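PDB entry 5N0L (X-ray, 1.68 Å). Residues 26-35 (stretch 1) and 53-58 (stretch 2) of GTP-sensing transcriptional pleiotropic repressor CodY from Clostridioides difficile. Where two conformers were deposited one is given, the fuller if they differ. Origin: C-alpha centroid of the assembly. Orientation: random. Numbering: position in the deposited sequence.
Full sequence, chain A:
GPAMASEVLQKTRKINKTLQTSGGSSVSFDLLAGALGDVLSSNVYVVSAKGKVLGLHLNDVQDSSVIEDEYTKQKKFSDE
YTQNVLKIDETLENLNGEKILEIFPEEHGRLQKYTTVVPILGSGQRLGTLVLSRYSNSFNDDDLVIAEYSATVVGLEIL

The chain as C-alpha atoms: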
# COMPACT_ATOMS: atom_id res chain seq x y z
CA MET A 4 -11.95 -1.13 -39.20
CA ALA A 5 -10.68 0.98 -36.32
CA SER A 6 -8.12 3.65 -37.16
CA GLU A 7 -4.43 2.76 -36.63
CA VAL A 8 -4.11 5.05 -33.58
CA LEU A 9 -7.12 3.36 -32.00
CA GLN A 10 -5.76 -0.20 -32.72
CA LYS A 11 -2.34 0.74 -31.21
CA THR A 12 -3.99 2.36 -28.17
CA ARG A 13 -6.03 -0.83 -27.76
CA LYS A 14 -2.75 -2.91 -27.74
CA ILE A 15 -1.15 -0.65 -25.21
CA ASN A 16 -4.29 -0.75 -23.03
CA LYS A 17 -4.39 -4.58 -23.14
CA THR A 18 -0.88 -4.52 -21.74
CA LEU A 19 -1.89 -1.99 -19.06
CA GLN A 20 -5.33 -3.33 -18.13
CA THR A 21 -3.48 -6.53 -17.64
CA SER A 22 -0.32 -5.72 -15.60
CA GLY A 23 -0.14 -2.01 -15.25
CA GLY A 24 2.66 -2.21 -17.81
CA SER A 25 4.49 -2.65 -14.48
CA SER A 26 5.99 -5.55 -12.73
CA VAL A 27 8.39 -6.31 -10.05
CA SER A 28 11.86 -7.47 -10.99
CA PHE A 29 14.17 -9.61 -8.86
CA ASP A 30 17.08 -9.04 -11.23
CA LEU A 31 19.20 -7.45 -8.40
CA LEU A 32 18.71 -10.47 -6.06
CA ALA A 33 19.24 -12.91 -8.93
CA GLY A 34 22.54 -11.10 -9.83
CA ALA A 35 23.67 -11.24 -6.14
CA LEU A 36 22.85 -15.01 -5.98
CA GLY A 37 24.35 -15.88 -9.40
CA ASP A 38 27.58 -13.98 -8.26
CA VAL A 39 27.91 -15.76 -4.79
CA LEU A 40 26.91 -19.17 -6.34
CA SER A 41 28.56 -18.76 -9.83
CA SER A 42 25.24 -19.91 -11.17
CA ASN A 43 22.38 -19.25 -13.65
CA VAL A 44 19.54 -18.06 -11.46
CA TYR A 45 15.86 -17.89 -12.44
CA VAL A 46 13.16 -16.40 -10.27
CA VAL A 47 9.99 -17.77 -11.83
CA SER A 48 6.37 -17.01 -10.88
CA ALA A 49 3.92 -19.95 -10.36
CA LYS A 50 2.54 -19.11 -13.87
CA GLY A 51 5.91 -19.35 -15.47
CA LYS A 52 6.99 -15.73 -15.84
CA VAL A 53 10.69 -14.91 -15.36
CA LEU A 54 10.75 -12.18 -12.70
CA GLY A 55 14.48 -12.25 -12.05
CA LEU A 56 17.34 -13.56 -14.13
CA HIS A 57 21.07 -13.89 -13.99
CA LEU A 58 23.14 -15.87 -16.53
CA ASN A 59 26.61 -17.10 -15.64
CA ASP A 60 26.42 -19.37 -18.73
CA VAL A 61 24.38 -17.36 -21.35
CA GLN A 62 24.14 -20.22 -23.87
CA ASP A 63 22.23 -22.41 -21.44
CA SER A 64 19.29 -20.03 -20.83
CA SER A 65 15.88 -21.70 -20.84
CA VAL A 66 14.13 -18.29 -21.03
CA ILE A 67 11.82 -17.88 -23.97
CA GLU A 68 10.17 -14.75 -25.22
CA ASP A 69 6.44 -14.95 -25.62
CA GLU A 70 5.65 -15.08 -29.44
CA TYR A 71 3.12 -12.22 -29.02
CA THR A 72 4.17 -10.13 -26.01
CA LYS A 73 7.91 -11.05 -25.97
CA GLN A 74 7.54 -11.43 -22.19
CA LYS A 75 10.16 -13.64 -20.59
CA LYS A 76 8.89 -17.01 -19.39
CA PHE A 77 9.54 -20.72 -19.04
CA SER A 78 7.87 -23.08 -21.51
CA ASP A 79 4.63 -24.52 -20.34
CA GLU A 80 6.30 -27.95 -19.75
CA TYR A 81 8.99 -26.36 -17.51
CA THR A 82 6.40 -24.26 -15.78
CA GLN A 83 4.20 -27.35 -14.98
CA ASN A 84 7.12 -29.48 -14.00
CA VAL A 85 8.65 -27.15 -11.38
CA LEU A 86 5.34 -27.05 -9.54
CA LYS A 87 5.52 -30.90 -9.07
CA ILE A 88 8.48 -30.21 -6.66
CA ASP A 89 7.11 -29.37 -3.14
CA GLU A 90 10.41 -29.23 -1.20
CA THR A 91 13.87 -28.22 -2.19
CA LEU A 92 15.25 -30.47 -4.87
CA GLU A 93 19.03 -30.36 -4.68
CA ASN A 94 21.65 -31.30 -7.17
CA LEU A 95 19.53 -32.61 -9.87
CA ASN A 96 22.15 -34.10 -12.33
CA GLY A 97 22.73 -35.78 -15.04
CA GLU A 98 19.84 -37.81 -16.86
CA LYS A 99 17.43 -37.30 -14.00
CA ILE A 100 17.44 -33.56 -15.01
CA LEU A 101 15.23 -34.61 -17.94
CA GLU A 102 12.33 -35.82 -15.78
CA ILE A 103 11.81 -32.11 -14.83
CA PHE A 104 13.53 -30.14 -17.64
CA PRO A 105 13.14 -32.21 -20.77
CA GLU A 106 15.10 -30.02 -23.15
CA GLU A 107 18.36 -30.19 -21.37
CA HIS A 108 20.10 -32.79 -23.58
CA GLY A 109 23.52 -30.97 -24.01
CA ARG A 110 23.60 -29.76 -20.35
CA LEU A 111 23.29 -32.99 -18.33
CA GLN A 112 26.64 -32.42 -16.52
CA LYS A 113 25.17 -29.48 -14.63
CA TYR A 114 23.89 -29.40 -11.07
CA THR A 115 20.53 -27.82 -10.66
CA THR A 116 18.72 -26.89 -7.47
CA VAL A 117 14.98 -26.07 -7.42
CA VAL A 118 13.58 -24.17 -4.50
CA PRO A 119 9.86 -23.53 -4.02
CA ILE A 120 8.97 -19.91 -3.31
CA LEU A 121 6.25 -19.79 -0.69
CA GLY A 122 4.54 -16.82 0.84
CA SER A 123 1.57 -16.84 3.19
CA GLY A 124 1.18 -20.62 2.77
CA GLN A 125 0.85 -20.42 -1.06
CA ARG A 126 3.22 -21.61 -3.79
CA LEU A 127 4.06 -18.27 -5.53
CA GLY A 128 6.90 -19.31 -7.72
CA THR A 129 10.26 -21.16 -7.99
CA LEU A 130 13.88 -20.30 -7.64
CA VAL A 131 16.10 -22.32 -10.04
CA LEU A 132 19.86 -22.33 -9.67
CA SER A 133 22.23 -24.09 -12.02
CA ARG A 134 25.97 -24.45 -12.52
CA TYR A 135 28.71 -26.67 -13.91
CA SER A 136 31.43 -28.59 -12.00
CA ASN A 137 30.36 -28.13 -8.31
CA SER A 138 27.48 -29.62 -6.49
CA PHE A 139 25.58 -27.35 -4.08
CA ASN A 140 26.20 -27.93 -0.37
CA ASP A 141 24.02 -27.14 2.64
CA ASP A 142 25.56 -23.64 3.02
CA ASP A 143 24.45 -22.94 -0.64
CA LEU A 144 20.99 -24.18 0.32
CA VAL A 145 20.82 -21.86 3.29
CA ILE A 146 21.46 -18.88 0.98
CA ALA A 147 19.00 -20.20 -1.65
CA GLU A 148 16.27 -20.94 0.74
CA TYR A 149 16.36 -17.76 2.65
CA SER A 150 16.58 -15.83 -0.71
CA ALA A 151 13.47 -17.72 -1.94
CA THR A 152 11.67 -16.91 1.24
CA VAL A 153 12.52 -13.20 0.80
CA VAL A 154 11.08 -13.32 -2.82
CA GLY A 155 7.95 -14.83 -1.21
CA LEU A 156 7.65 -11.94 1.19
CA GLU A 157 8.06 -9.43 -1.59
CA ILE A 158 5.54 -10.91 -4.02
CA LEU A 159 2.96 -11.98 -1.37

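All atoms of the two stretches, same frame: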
# COMPACT_ATOMS: atom_id res chain seq x y z
N SER A 26 5.76 -4.28 -13.34
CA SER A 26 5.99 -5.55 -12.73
C SER A 26 7.14 -5.42 -11.75
O SER A 26 7.66 -4.39 -11.54
CB SER A 26 6.38 -6.55 -13.77
OG SER A 26 7.41 -6.04 -14.51
N VAL A 27 7.29 -6.30 -11.05
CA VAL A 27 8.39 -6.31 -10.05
C VAL A 27 9.48 -7.22 -10.56
O VAL A 27 9.20 -8.28 -11.01
CB VAL A 27 7.92 -6.78 -8.69
CG1 VAL A 27 7.15 -8.07 -8.86
CG2 VAL A 27 9.09 -6.93 -7.72
N SER A 28 10.70 -6.74 -10.54
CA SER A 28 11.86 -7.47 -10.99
C SER A 28 12.72 -7.85 -9.78
O SER A 28 12.83 -7.08 -8.91
CB SER A 28 12.69 -6.55 -11.81
OG SER A 28 13.78 -7.16 -12.35
N PHE A 29 13.25 -9.05 -9.84
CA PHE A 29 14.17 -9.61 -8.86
C PHE A 29 15.51 -9.78 -9.55
O PHE A 29 16.28 -10.63 -9.21
CB PHE A 29 13.60 -10.90 -8.31
CG PHE A 29 12.41 -10.68 -7.46
CD1 PHE A 29 12.54 -10.28 -6.16
CD2 PHE A 29 11.13 -10.76 -8.01
CE1 PHE A 29 11.45 -10.01 -5.39
CE2 PHE A 29 10.05 -10.52 -7.24
CZ PHE A 29 10.19 -10.15 -5.92
N ASP A 30 15.79 -8.96 -10.55
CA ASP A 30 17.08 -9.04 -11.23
C ASP A 30 18.27 -8.75 -10.26
O ASP A 30 19.31 -9.36 -10.43
CB ASP A 30 17.15 -8.11 -12.43
CG ASP A 30 16.53 -8.72 -13.68
OD1 ASP A 30 16.12 -9.87 -13.70
OD2 ASP A 30 16.34 -7.95 -14.65
N LEU A 31 18.10 -7.84 -9.32
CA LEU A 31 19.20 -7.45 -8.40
C LEU A 31 19.47 -8.63 -7.46
O LEU A 31 20.66 -9.04 -7.33
CB LEU A 31 18.88 -6.21 -7.65
CG LEU A 31 18.80 -4.93 -8.52
CD1 LEU A 31 18.02 -3.91 -7.72
CD2 LEU A 31 20.20 -4.47 -8.88
N LEU A 32 18.44 -9.26 -6.97
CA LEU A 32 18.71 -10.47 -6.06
C LEU A 32 19.27 -11.58 -6.91
O LEU A 32 20.20 -12.31 -6.51
CB LEU A 32 17.43 -10.89 -5.40
CG LEU A 32 17.44 -12.21 -4.53
CD1 LEU A 32 18.54 -12.05 -3.48
CD2 LEU A 32 16.13 -12.48 -3.87
N ALA A 33 18.71 -11.83 -8.12
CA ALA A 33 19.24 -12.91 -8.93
C ALA A 33 20.73 -12.70 -9.24
O ALA A 33 21.47 -13.71 -9.37
CB ALA A 33 18.46 -13.07 -10.30
N GLY A 34 21.15 -11.45 -9.56
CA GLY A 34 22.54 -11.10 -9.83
C GLY A 34 23.40 -11.43 -8.58
O GLY A 34 24.53 -11.85 -8.75
N ALA A 35 22.90 -11.02 -7.45
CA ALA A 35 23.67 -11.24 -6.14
C ALA A 35 23.86 -12.78 -5.93
O ALA A 35 24.97 -13.28 -5.72
CB ALA A 35 23.02 -10.62 -5.01
N VAL A 53 9.36 -15.21 -15.91
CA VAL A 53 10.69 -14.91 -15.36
C VAL A 53 10.73 -13.51 -14.77
O VAL A 53 10.68 -12.49 -15.56
CB VAL A 53 11.78 -15.09 -16.39
CG1 VAL A 53 13.17 -14.73 -15.80
CG2 VAL A 53 11.75 -16.51 -16.90
N LEU A 54 10.73 -13.39 -13.43
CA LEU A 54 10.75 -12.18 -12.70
C LEU A 54 12.14 -11.67 -12.39
O LEU A 54 12.33 -10.47 -12.08
CB LEU A 54 9.91 -12.26 -11.44
CG LEU A 54 8.49 -12.85 -11.49
CD1 LEU A 54 7.87 -12.82 -10.13
CD2 LEU A 54 7.65 -12.02 -12.47
N GLY A 55 13.10 -12.62 -12.38
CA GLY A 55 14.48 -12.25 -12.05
C GLY A 55 15.37 -13.25 -12.77
O GLY A 55 15.07 -14.45 -12.86
N LEU A 56 16.46 -12.75 -13.30
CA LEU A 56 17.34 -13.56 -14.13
C LEU A 56 18.73 -13.13 -13.99
O LEU A 56 19.00 -11.96 -14.02
CB LEU A 56 16.94 -13.39 -15.60
CG LEU A 56 17.74 -14.17 -16.62
CD1 LEU A 56 17.59 -15.68 -16.52
CD2 LEU A 56 17.31 -13.74 -18.07
N HIS A 57 19.66 -14.11 -13.83
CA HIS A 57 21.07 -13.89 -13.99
C HIS A 57 21.68 -15.06 -14.72
O HIS A 57 21.41 -16.26 -14.40
CB HIS A 57 21.82 -13.89 -12.65
CG HIS A 57 23.30 -13.71 -12.82
ND1 HIS A 57 23.92 -12.52 -13.19
CD2 HIS A 57 24.26 -14.67 -12.82
CE1 HIS A 57 25.23 -12.78 -13.28
NE2 HIS A 57 25.44 -14.08 -13.11
N LEU A 58 22.52 -14.78 -15.69
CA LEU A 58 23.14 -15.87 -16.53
C LEU A 58 24.66 -15.87 -16.42
O LEU A 58 25.33 -15.03 -16.98
CB LEU A 58 22.72 -15.75 -18.04
CG LEU A 58 21.22 -15.96 -18.28
CD1 LEU A 58 20.95 -15.59 -19.78
CD2 LEU A 58 20.72 -17.39 -17.92
O HOH W 1 12.55 -8.63 -14.54
O HOH W 2 20.49 -10.04 -12.77

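Two direct hydrogen bonds fasten the start of helix 30-35 to strand 53-57. The first joins main chains: Phe29 N donates to Leu54 O at 2.8 Å, nearly straight at 170°. Leu54 O also receives a CA-H...O contact from Ser28 CA at 3.2 Å. In the second, Leu56 N donates to Asp30 OD1 (2.9 Å, 141°). Aspartate suits this place because its short side chain brings a carboxylate oxygen to a strand amide from the first helical turn. Ser28 OG accepts from Asp30 N at 3.2 Å, so its hydroxyl satisfies an amide that has no earlier helical carbonyl to bond.

Water extends this polar network. Water 1 lies 2.9 Å from Ser28 OG and donates to Leu54 O at 3.1 Å; water 2 donates to Asp30 O and to Leu56 O, each at 2.7 Å, linking helix to strand through two carbonyls.

Small residues allow close backbone approach at two points, and larger side chains fill in around them. At Gly55 an ideal CB would lie 2.6 Å from Phe29 O, a clash, so glycine lets the backbones close to 4.2 Å between Phe29 CA and Gly55 CA. Ala33 points its methyl toward the strand, with CB 3.6 Å from Leu56 N. Leu54 CB meets the Phe29 ring edge at CD2 (3.9 Å), an apolar contact that suits leucine beside a phenyl ring. His57 points toward the helix, its CB 3.3 Å from Ala33 O, and Gly34, lacking a side chain, presents its CA to the ring, 3.9 Å from His57 ND1.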